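Local coordinates for acylneuraminate lyase (Mycoplasma synoviae, PDB 4N4P), which is a TIM-barrel protein of the dihydrodipicolinate synthetase family whose modelled assembly contains four chains, at residues D133-I138 against N162-K167; V77-Q82 against L101-I106; L253-K258 against K273-Y278. All blocks are in the same frame, centred on the assembly; numbering follows the deposited sequence.

Contact 1: residues D133-I138 against N162-K167; sequences DIPMLI and NVIGSK
I138 and V163 put their branched side chains across each other at about a right angle, methyl against methyl, with CG2 of I138 3.9 Å from CG2 of V163. M136 crosses V163 obliquely, and M136 CG comes within 3.8 Å of V163 CG2 before the flexible chain bends away at chi2 and chi3. These apolar residues suit the face that turns toward helix 151-158, where F154, L157 and L158 cover I138. L137 points to the other face and lays CD2 against the G165-S166 peptide, 3.6 Å from S166 N. Just before its strand, rigid P135 offers CB to I164 CD1 at 3.7 Å. M136 pairs with V163 but L137 with G165, so I164 is the extra residue of a beta bulge; G165, at phi 162°, takes a conformation rarely open to residues with a side chain. Two donors grip I138 O: K167 N at 2.7 Å, nearly in line with the carbonyl, and S166 OG at 3.1 Å, above its plane. N162 ND2 bonds weakly to D133 OD1, whose stronger partner is K161. Strand 136-139, helix 151-158 and strand 163-168 form one of the successive beta-alpha-beta units that build a TIM barrel.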
loop_
_atom_site.group_PDB
_atom_site.type_symbol
_atom_site.label_atom_id
_atom_site.label_comp_id
_atom_site.label_asym_id
_atom_site.label_seq_id
_atom_site.Cartn_x
_atom_site.Cartn_y
_atom_site.Cartn_z
ATOM N N ASP A 133 -25.590 -26.761 -14.070
ATOM C CA ASP A 133 -24.788 -26.697 -15.276
ATOM C C ASP A 133 -25.120 -25.424 -16.034
ATOM O O ASP A 133 -26.046 -25.360 -16.854
ATOM C CB ASP A 133 -24.999 -27.963 -16.112
ATOM C CG ASP A 133 -24.356 -29.193 -15.466
ATOM O OD1 ASP A 133 -23.471 -29.051 -14.572
ATOM O OD2 ASP A 133 -24.743 -30.319 -15.852
ATOM N N ILE A 134 -24.363 -24.387 -15.705
ATOM C CA ILE A 134 -24.544 -23.067 -16.276
ATOM C C ILE A 134 -23.146 -22.430 -16.241
ATOM O O ILE A 134 -22.385 -22.650 -15.307
ATOM C CB ILE A 134 -25.630 -22.237 -15.509
ATOM C CG1 ILE A 134 -25.833 -20.857 -16.172
ATOM C CG2 ILE A 134 -25.266 -22.142 -14.003
ATOM C CD1 ILE A 134 -27.054 -20.036 -15.629
ATOM N N PRO A 135 -22.771 -21.690 -17.294
ATOM C CA PRO A 135 -21.401 -21.169 -17.302
ATOM C C PRO A 135 -21.166 -20.186 -16.168
ATOM O O PRO A 135 -22.056 -19.401 -15.862
ATOM C CB PRO A 135 -21.333 -20.449 -18.646
ATOM C CG PRO A 135 -22.229 -21.258 -19.521
ATOM C CD PRO A 135 -23.417 -21.523 -18.607
ATOM N N MET A 136 -19.984 -20.262 -15.558
ATOM C CA MET A 136 -19.592 -19.379 -14.463
ATOM C C MET A 136 -18.442 -18.454 -14.871
ATOM O O MET A 136 -17.449 -18.885 -15.508
ATOM C CB MET A 136 -19.194 -20.229 -13.235
ATOM C CG MET A 136 -18.331 -19.540 -12.206
ATOM S SD MET A 136 -19.295 -18.282 -11.303
ATOM C CE MET A 136 -20.248 -19.330 -10.211
ATOM N N LEU A 137 -18.578 -17.174 -14.503
ATOM C CA LEU A 137 -17.482 -16.218 -14.572
ATOM C C LEU A 137 -17.003 -15.948 -13.159
ATOM O O LEU A 137 -17.773 -15.433 -12.345
ATOM C CB LEU A 137 -17.967 -14.892 -15.210
ATOM C CG LEU A 137 -18.311 -15.074 -16.689
ATOM C CD1 LEU A 137 -19.198 -13.873 -17.181
ATOM C CD2 LEU A 137 -17.028 -15.259 -17.493
ATOM N N ILE A 138 -15.757 -16.309 -12.849
ATOM C CA ILE A 138 -15.221 -16.023 -11.537
ATOM C C ILE A 138 -14.745 -14.567 -11.483
ATOM O O ILE A 138 -14.571 -13.917 -12.519
ATOM C CB ILE A 138 -14.109 -17.011 -11.137
ATOM C CG1 ILE A 138 -12.922 -16.929 -12.097
ATOM C CG2 ILE A 138 -14.656 -18.450 -11.104
ATOM C CD1 ILE A 138 -11.745 -17.772 -11.668
ATOM N N ASN A 162 -17.455 -25.987 -15.216
ATOM C CA ASN A 162 -18.425 -24.960 -15.642
ATOM C C ASN A 162 -17.885 -23.532 -15.678
ATOM O O ASN A 162 -18.580 -22.637 -16.163
ATOM C CB ASN A 162 -19.740 -24.971 -14.829
ATOM C CG ASN A 162 -20.513 -26.267 -14.966
ATOM O OD1 ASN A 162 -20.627 -26.831 -16.061
ATOM N ND2 ASN A 162 -21.079 -26.734 -13.848
ATOM N N VAL A 163 -16.668 -23.318 -15.185
ATOM C CA VAL A 163 -16.066 -21.980 -15.267
ATOM C C VAL A 163 -15.606 -21.714 -16.700
ATOM O O VAL A 163 -14.784 -22.472 -17.250
ATOM C CB VAL A 163 -14.899 -21.769 -14.284
ATOM C CG1 VAL A 163 -14.238 -20.409 -14.530
ATOM C CG2 VAL A 163 -15.392 -21.854 -12.809
ATOM N N ILE A 164 -16.137 -20.660 -17.312
ATOM C CA ILE A 164 -15.737 -20.369 -18.707
ATOM C C ILE A 164 -14.745 -19.206 -18.791
ATOM O O ILE A 164 -14.172 -18.931 -19.863
ATOM C CB ILE A 164 -16.956 -20.112 -19.639
ATOM C CG1 ILE A 164 -17.792 -18.916 -19.115
ATOM C CG2 ILE A 164 -17.798 -21.387 -19.787
ATOM C CD1 ILE A 164 -18.763 -18.352 -20.184
ATOM N N GLY A 165 -14.501 -18.548 -17.656
ATOM C CA GLY A 165 -13.629 -17.359 -17.666
ATOM C C GLY A 165 -13.837 -16.519 -16.415
ATOM O O GLY A 165 -14.227 -17.031 -15.381
ATOM N N SER A 166 -13.600 -15.222 -16.525
ATOM C CA SER A 166 -13.582 -14.389 -15.347
ATOM C C SER A 166 -14.092 -13.016 -15.708
ATOM O O SER A 166 -13.913 -12.578 -16.856
ATOM C CB SER A 166 -12.125 -14.302 -14.848
ATOM O OG SER A 166 -11.931 -13.244 -13.903
ATOM N N LYS A 167 -14.710 -12.346 -14.728
ATOM C CA LYS A 167 -14.995 -10.930 -14.803
ATOM C C LYS A 167 -13.765 -10.230 -14.221
ATOM O O LYS A 167 -13.446 -10.413 -13.035
ATOM C CB LYS A 167 -16.259 -10.607 -14.007
ATOM C CG LYS A 167 -16.595 -9.133 -13.981
ATOM C CD LYS A 167 -18.008 -8.970 -13.468
ATOM C CE LYS A 167 -18.364 -7.525 -13.299
ATOM N NZ LYS A 167 -17.849 -7.040 -12.006
#

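Contact 2: residues V77-Q82 against L101-I106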
loop_
_atom_site.group_PDB
_atom_site.type_symbol
_atom_site.label_atom_id
_atom_site.label_comp_id
_atom_site.label_asym_id
_atom_site.label_seq_id
_atom_site.Cartn_x
_atom_site.Cartn_y
_atom_site.Cartn_z
ATOM N N VAL A 77 -31.715 -9.820 -24.963
ATOM C CA VAL A 77 -30.266 -9.667 -24.825
ATOM C C VAL A 77 -29.691 -10.730 -23.900
ATOM O O VAL A 77 -30.426 -11.459 -23.251
ATOM C CB VAL A 77 -29.880 -8.226 -24.366
ATOM C CG1 VAL A 77 -30.442 -7.172 -25.332
ATOM C CG2 VAL A 77 -30.293 -7.967 -22.891
ATOM N N THR A 78 -28.366 -10.825 -23.849
ATOM C CA THR A 78 -27.673 -11.834 -23.021
ATOM C C THR A 78 -27.834 -11.446 -21.559
ATOM O O THR A 78 -27.808 -10.257 -21.255
ATOM C CB THR A 78 -26.188 -11.871 -23.422
ATOM O OG1 THR A 78 -26.115 -12.160 -24.837
ATOM C CG2 THR A 78 -25.372 -12.943 -22.628
ATOM N N LEU A 79 -28.014 -12.431 -20.683
ATOM C CA LEU A 79 -28.150 -12.141 -19.246
ATOM C C LEU A 79 -27.107 -12.853 -18.433
ATOM O O LEU A 79 -26.873 -14.032 -18.617
ATOM C CB LEU A 79 -29.539 -12.542 -18.735
ATOM C CG LEU A 79 -30.765 -11.804 -19.305
ATOM C CD1 LEU A 79 -32.049 -12.354 -18.714
ATOM C CD2 LEU A 79 -30.679 -10.285 -19.086
ATOM N N ILE A 80 -26.490 -12.127 -17.508
ATOM C CA ILE A 80 -25.559 -12.694 -16.553
ATOM C C ILE A 80 -26.006 -12.271 -15.171
ATOM O O ILE A 80 -26.313 -11.110 -14.959
ATOM C CB ILE A 80 -24.107 -12.209 -16.789
ATOM C CG1 ILE A 80 -23.675 -12.461 -18.247
ATOM C CG2 ILE A 80 -23.157 -12.905 -15.830
ATOM C CD1 ILE A 80 -22.298 -11.911 -18.578
ATOM N N ALA A 81 -26.074 -13.223 -14.239
ATOM C CA ALA A 81 -26.449 -12.927 -12.855
ATOM C C ALA A 81 -25.288 -13.157 -11.909
ATOM O O ALA A 81 -24.737 -14.250 -11.859
ATOM C CB ALA A 81 -27.635 -13.838 -12.409
ATOM N N GLN A 82 -24.942 -12.132 -11.133
ATOM C CA GLN A 82 -23.958 -12.285 -10.050
ATOM C C GLN A 82 -24.733 -12.857 -8.869
ATOM O O GLN A 82 -25.738 -12.280 -8.471
ATOM C CB GLN A 82 -23.372 -10.915 -9.681
ATOM C CG GLN A 82 -22.088 -10.980 -8.850
ATOM C CD GLN A 82 -22.305 -11.543 -7.467
ATOM O OE1 GLN A 82 -21.572 -12.419 -7.033
ATOM N NE2 GLN A 82 -23.302 -11.023 -6.752
ATOM N N LEU A 101 -34.147 -20.144 -15.165
ATOM C CA LEU A 101 -34.628 -18.957 -15.846
ATOM C C LEU A 101 -33.900 -18.674 -17.162
ATOM O O LEU A 101 -34.195 -17.673 -17.817
ATOM C CB LEU A 101 -34.545 -17.723 -14.929
ATOM C CG LEU A 101 -35.510 -17.738 -13.742
ATOM C CD1 LEU A 101 -35.063 -16.665 -12.763
ATOM C CD2 LEU A 101 -36.945 -17.515 -14.197
ATOM N N LYS A 102 -32.974 -19.568 -17.515
ATOM C CA LYS A 102 -32.247 -19.557 -18.795
ATOM C C LYS A 102 -31.280 -18.385 -18.899
ATOM O O LYS A 102 -31.099 -17.810 -19.981
ATOM C CB LYS A 102 -33.207 -19.557 -20.005
ATOM C CG LYS A 102 -34.361 -20.557 -19.930
ATOM C CD LYS A 102 -33.948 -21.909 -20.419
ATOM C CE LYS A 102 -35.106 -22.582 -21.156
ATOM N NZ LYS A 102 -34.586 -23.466 -22.248
ATOM N N TYR A 103 -30.655 -18.037 -17.779
ATOM C CA TYR A 103 -29.554 -17.058 -17.798
ATOM C C TYR A 103 -28.401 -17.628 -18.617
ATOM O O TYR A 103 -28.180 -18.840 -18.636
ATOM C CB TYR A 103 -29.085 -16.720 -16.357
ATOM C CG TYR A 103 -29.929 -15.625 -15.757
ATOM C CD1 TYR A 103 -31.242 -15.884 -15.313
ATOM C CD2 TYR A 103 -29.455 -14.311 -15.704
ATOM C CE1 TYR A 103 -32.055 -14.851 -14.802
ATOM C CE2 TYR A 103 -30.228 -13.285 -15.207
ATOM C CZ TYR A 103 -31.551 -13.554 -14.762
ATOM O OH TYR A 103 -32.329 -12.524 -14.293
ATOM N N ASP A 104 -27.654 -16.750 -19.283
ATOM C CA ASP A 104 -26.569 -17.197 -20.161
ATOM C C ASP A 104 -25.309 -17.551 -19.382
ATOM O O ASP A 104 -24.496 -18.408 -19.794
ATOM C CB ASP A 104 -26.316 -16.114 -21.202
ATOM C CG ASP A 104 -27.494 -15.920 -22.099
ATOM O OD1 ASP A 104 -27.761 -16.829 -22.936
ATOM O OD2 ASP A 104 -28.171 -14.888 -21.979
ATOM N N ALA A 105 -25.135 -16.886 -18.242
ATOM C CA ALA A 105 -24.045 -17.203 -17.335
ATOM C C ALA A 105 -24.378 -16.692 -15.933
ATOM O O ALA A 105 -25.287 -15.873 -15.741
ATOM C CB ALA A 105 -22.706 -16.577 -17.796
ATOM N N ILE A 106 -23.584 -17.142 -14.983
ATOM C CA ILE A 106 -23.606 -16.599 -13.637
ATOM C C ILE A 106 -22.201 -16.152 -13.315
ATOM O O ILE A 106 -21.242 -16.514 -14.017
ATOM C CB ILE A 106 -24.085 -17.634 -12.566
ATOM C CG1 ILE A 106 -23.257 -18.930 -12.666
ATOM C CG2 ILE A 106 -25.591 -17.898 -12.694
ATOM C CD1 ILE A 106 -23.559 -19.972 -11.597
HETATM O O HOH W 1 -30.682 -14.173 -22.912
#
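L79, I80 and A81 meet Y103, A105 and I106 within a beta-alpha-beta unit of the TIM barrel, in which helix 88-100 carries the chain from strand 78-82 to its parallel neighbour 105-108. The helix ends in a Schellman motif at K102, whose positive phi (69°) turns the chain back toward the sheet. Y103 follows and places its ring beside strand 78-82: CD2 lies 3.5 Å from L79 CB and 3.8 Å from A81 CB, while L79 CD1 sits over one face, offset toward the rim. A81, with a single methyl, suits this close approach; V69 of helix 59-73 also packs on both L79 and Y103, and the phenol OH bonds to M66 O. In the sheet, A81 N donates to A105 O at 3.1 Å, and I80 CG2 faces the small A105 CB on the other side of the strands. L79 O accepts D104 N at 2.9 Å and, weakly, A105 N. D104 acts where the strands have not yet paired, its short carboxylate standing in for a backbone carbonyl. One oxygen, OD1, forms a salt bridge with K6; a water lies within hydrogen-bonding distance of V77 O and the other oxygen, OD2. With its anti lone pair, D104 OD2 takes the L79 N-H in a nearly straight bond (2.8 Å, 166°).

Contact 3: residues L253-K258 against K273-Y278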
loop_
_atom_site.group_PDB
_atom_site.type_symbol
_atom_site.label_atom_id
_atom_site.label_comp_id
_atom_site.label_asym_id
_atom_site.label_seq_id
_atom_site.Cartn_x
_atom_site.Cartn_y
_atom_site.Cartn_z
ATOM N N LEU A 253 -22.396 6.986 -7.104
ATOM C CA LEU A 253 -22.577 6.320 -8.396
ATOM C C LEU A 253 -24.009 5.820 -8.600
ATOM O O LEU A 253 -24.671 6.196 -9.576
ATOM C CB LEU A 253 -21.586 5.161 -8.539
ATOM C CG LEU A 253 -21.774 4.283 -9.787
ATOM C CD1 LEU A 253 -21.492 5.088 -11.087
ATOM C CD2 LEU A 253 -20.892 3.012 -9.683
ATOM N N MET A 254 -24.490 4.969 -7.694
ATOM C CA MET A 254 -25.832 4.377 -7.896
ATOM C C MET A 254 -26.940 5.434 -7.834
ATOM O O MET A 254 -27.902 5.382 -8.622
ATOM C CB MET A 254 -26.090 3.233 -6.912
ATOM C CG MET A 254 -25.523 1.895 -7.417
ATOM S SD MET A 254 -23.753 1.771 -7.148
ATOM C CE MET A 254 -23.851 1.216 -5.436
ATOM N N GLN A 255 -26.780 6.404 -6.924
ATOM C CA GLN A 255 -27.743 7.509 -6.817
ATOM C C GLN A 255 -27.799 8.293 -8.122
ATOM O O GLN A 255 -28.880 8.697 -8.553
ATOM C CB GLN A 255 -27.362 8.475 -5.688
ATOM C CG GLN A 255 -27.317 7.832 -4.284
ATOM C CD GLN A 255 -25.919 7.374 -3.899
ATOM O OE1 GLN A 255 -25.187 6.849 -4.737
ATOM N NE2 GLN A 255 -25.535 7.578 -2.619
ATOM N N SER A 256 -26.629 8.510 -8.730
ATOM C CA SER A 256 -26.532 9.265 -9.972
ATOM C C SER A 256 -27.120 8.496 -11.142
ATOM O O SER A 256 -27.869 9.064 -11.960
ATOM C CB SER A 256 -25.071 9.596 -10.268
ATOM O OG SER A 256 -24.555 10.467 -9.283
ATOM N N LEU A 257 -26.770 7.219 -11.243
ATOM C CA LEU A 257 -27.350 6.385 -12.318
ATOM C C LEU A 257 -28.884 6.366 -12.209
ATOM O O LEU A 257 -29.596 6.535 -13.199
ATOM C CB LEU A 257 -26.798 4.957 -12.286
ATOM C CG LEU A 257 -25.300 4.802 -12.605
ATOM C CD1 LEU A 257 -24.866 3.314 -12.374
ATOM C CD2 LEU A 257 -25.019 5.232 -14.030
ATOM N N LYS A 258 -29.384 6.162 -10.995
ATOM C CA LYS A 258 -30.837 6.085 -10.806
ATOM C C LYS A 258 -31.494 7.416 -11.136
ATOM O O LYS A 258 -32.505 7.448 -11.835
ATOM C CB LYS A 258 -31.179 5.595 -9.393
ATOM C CG LYS A 258 -31.006 4.059 -9.269
ATOM C CD LYS A 258 -31.098 3.580 -7.834
ATOM C CE LYS A 258 -30.848 2.062 -7.774
ATOM N NZ LYS A 258 -31.164 1.429 -6.413
ATOM N N LYS A 273 -30.242 2.182 2.175
ATOM C CA LYS A 273 -29.268 2.462 3.230
ATOM C C LYS A 273 -28.209 1.366 3.276
ATOM O O LYS A 273 -28.523 0.203 3.042
ATOM C CB LYS A 273 -29.977 2.521 4.581
ATOM C CG LYS A 273 -31.085 3.570 4.647
ATOM C CD LYS A 273 -31.808 3.399 5.995
ATOM C CE LYS A 273 -33.029 4.290 6.087
ATOM N NZ LYS A 273 -32.607 5.700 6.236
ATOM N N PRO A 274 -26.954 1.724 3.622
ATOM C CA PRO A 274 -26.515 3.035 4.105
ATOM C C PRO A 274 -25.999 4.032 3.056
ATOM O O PRO A 274 -25.348 5.030 3.438
ATOM C CB PRO A 274 -25.393 2.687 5.072
ATOM C CG PRO A 274 -24.830 1.388 4.547
ATOM C CD PRO A 274 -25.936 0.676 3.834
ATOM N N PHE A 275 -26.296 3.805 1.768
ATOM C CA PHE A 275 -25.940 4.784 0.743
ATOM C C PHE A 275 -26.622 6.117 1.019
ATOM O O PHE A 275 -27.784 6.159 1.468
ATOM C CB PHE A 275 -26.266 4.284 -0.669
ATOM C CG PHE A 275 -25.328 3.218 -1.120
ATOM C CD1 PHE A 275 -24.007 3.540 -1.468
ATOM C CD2 PHE A 275 -25.730 1.885 -1.142
ATOM C CE1 PHE A 275 -23.108 2.532 -1.861
ATOM C CE2 PHE A 275 -24.829 0.867 -1.522
ATOM C CZ PHE A 275 -23.519 1.206 -1.881
ATOM N N TRP A 276 -25.878 7.189 0.768
ATOM C CA TRP A 276 -26.350 8.544 0.999
ATOM C C TRP A 276 -27.579 8.846 0.149
ATOM O O TRP A 276 -27.589 8.598 -1.066
ATOM C CB TRP A 276 -25.244 9.540 0.669
ATOM C CG TRP A 276 -25.587 10.935 1.105
ATOM C CD1 TRP A 276 -26.112 11.940 0.335
ATOM C CD2 TRP A 276 -25.466 11.460 2.427
ATOM N NE1 TRP A 276 -26.314 13.071 1.104
ATOM C CE2 TRP A 276 -25.919 12.802 2.391
ATOM C CE3 TRP A 276 -25.006 10.931 3.643
ATOM C CZ2 TRP A 276 -25.921 13.631 3.531
ATOM C CZ3 TRP A 276 -25.017 11.749 4.782
ATOM C CH2 TRP A 276 -25.464 13.093 4.706
ATOM N N ARG A 277 -28.624 9.366 0.794
ATOM C CA ARG A 277 -29.801 9.871 0.065
ATOM C C ARG A 277 -29.676 11.372 -0.147
ATOM O O ARG A 277 -29.644 12.125 0.817
ATOM C CB ARG A 277 -31.082 9.552 0.845
ATOM C CG ARG A 277 -32.396 10.063 0.210
ATOM C CD ARG A 277 -32.737 9.344 -1.079
ATOM N NE ARG A 277 -32.775 7.905 -0.893
ATOM C CZ ARG A 277 -33.839 7.231 -0.464
ATOM N NH1 ARG A 277 -34.971 7.854 -0.186
ATOM N NH2 ARG A 277 -33.765 5.921 -0.324
ATOM N N TYR A 278 -29.583 11.802 -1.404
ATOM C CA TYR A 278 -29.399 13.221 -1.711
ATOM C C TYR A 278 -30.736 13.947 -1.667
ATOM O O TYR A 278 -31.782 13.323 -1.744
ATOM C CB TYR A 278 -28.754 13.400 -3.099
ATOM C CG TYR A 278 -27.309 12.994 -3.152
ATOM C CD1 TYR A 278 -26.300 13.911 -2.856
ATOM C CD2 TYR A 278 -26.943 11.671 -3.480
ATOM C CE1 TYR A 278 -24.962 13.547 -2.880
ATOM C CE2 TYR A 278 -25.616 11.300 -3.511
ATOM C CZ TYR A 278 -24.629 12.227 -3.219
ATOM O OH TYR A 278 -23.315 11.819 -3.231
#
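Q255 reaches from its helix to the backbone of W276, and this bond is the tightest part of the contact. NE2 donates to W276 O at 2.8 Å with an angle of 166°, the oxygen lying almost in the amide plane and the N-H meeting a carbonyl lone pair. A glutamine suits the place: its methylenes pack against an aromatic ring while its amide satisfies a loop carbonyl. CG approaches the Y278 ring at its edge, in plane, 3.9 Å from CE2, and the bend at chi2 (95°) puts CD beside the loop, 3.5 Å from W276 O. W276 CD1 stands 3.6 Å above the centre of one face of Y278, whose hydroxyl is bonded to G252 N. The other part of the contact is looser in kind: M254 meets F275 through its terminal methyl, CE to CZ 3.6 Å, with no polar bond. Toward exposed K273 the loop leaves the helix. F275 itself is shared, also meeting Y114 of the second subunit edge-to-face, while W276 N bonds to E120 of that subunit. Loop 273-278 thus runs between helix 253-263 and the subunit interface, leading into helix 280-294, whose I283 packs on both S256 and Y278.

Contacts 1 and 2 are successive parts of one parallel sheet. Their centres are 11 Å apart and strands 136-139 and 105-108 are neighbours, joined by probable hydrogen bonds from L137 N to I106 O (2.8 Å) and from I106 N to P135 O (2.9 Å). Contact 3 lies on the opposite side of the chain's centre, about 30 Å from contact 1 and 26 Å from contact 2 between centres, with nearest atoms about 11 and 12 Å away. It joins helix 253-263 to the loop before helix 280-294, in the helical part that follows the barrel strands, and it alone of the three reaches another subunit. TIM barrels generally place their active site at the C-terminal ends of the strands, the ends toward which Q82, I138 and K167 lie.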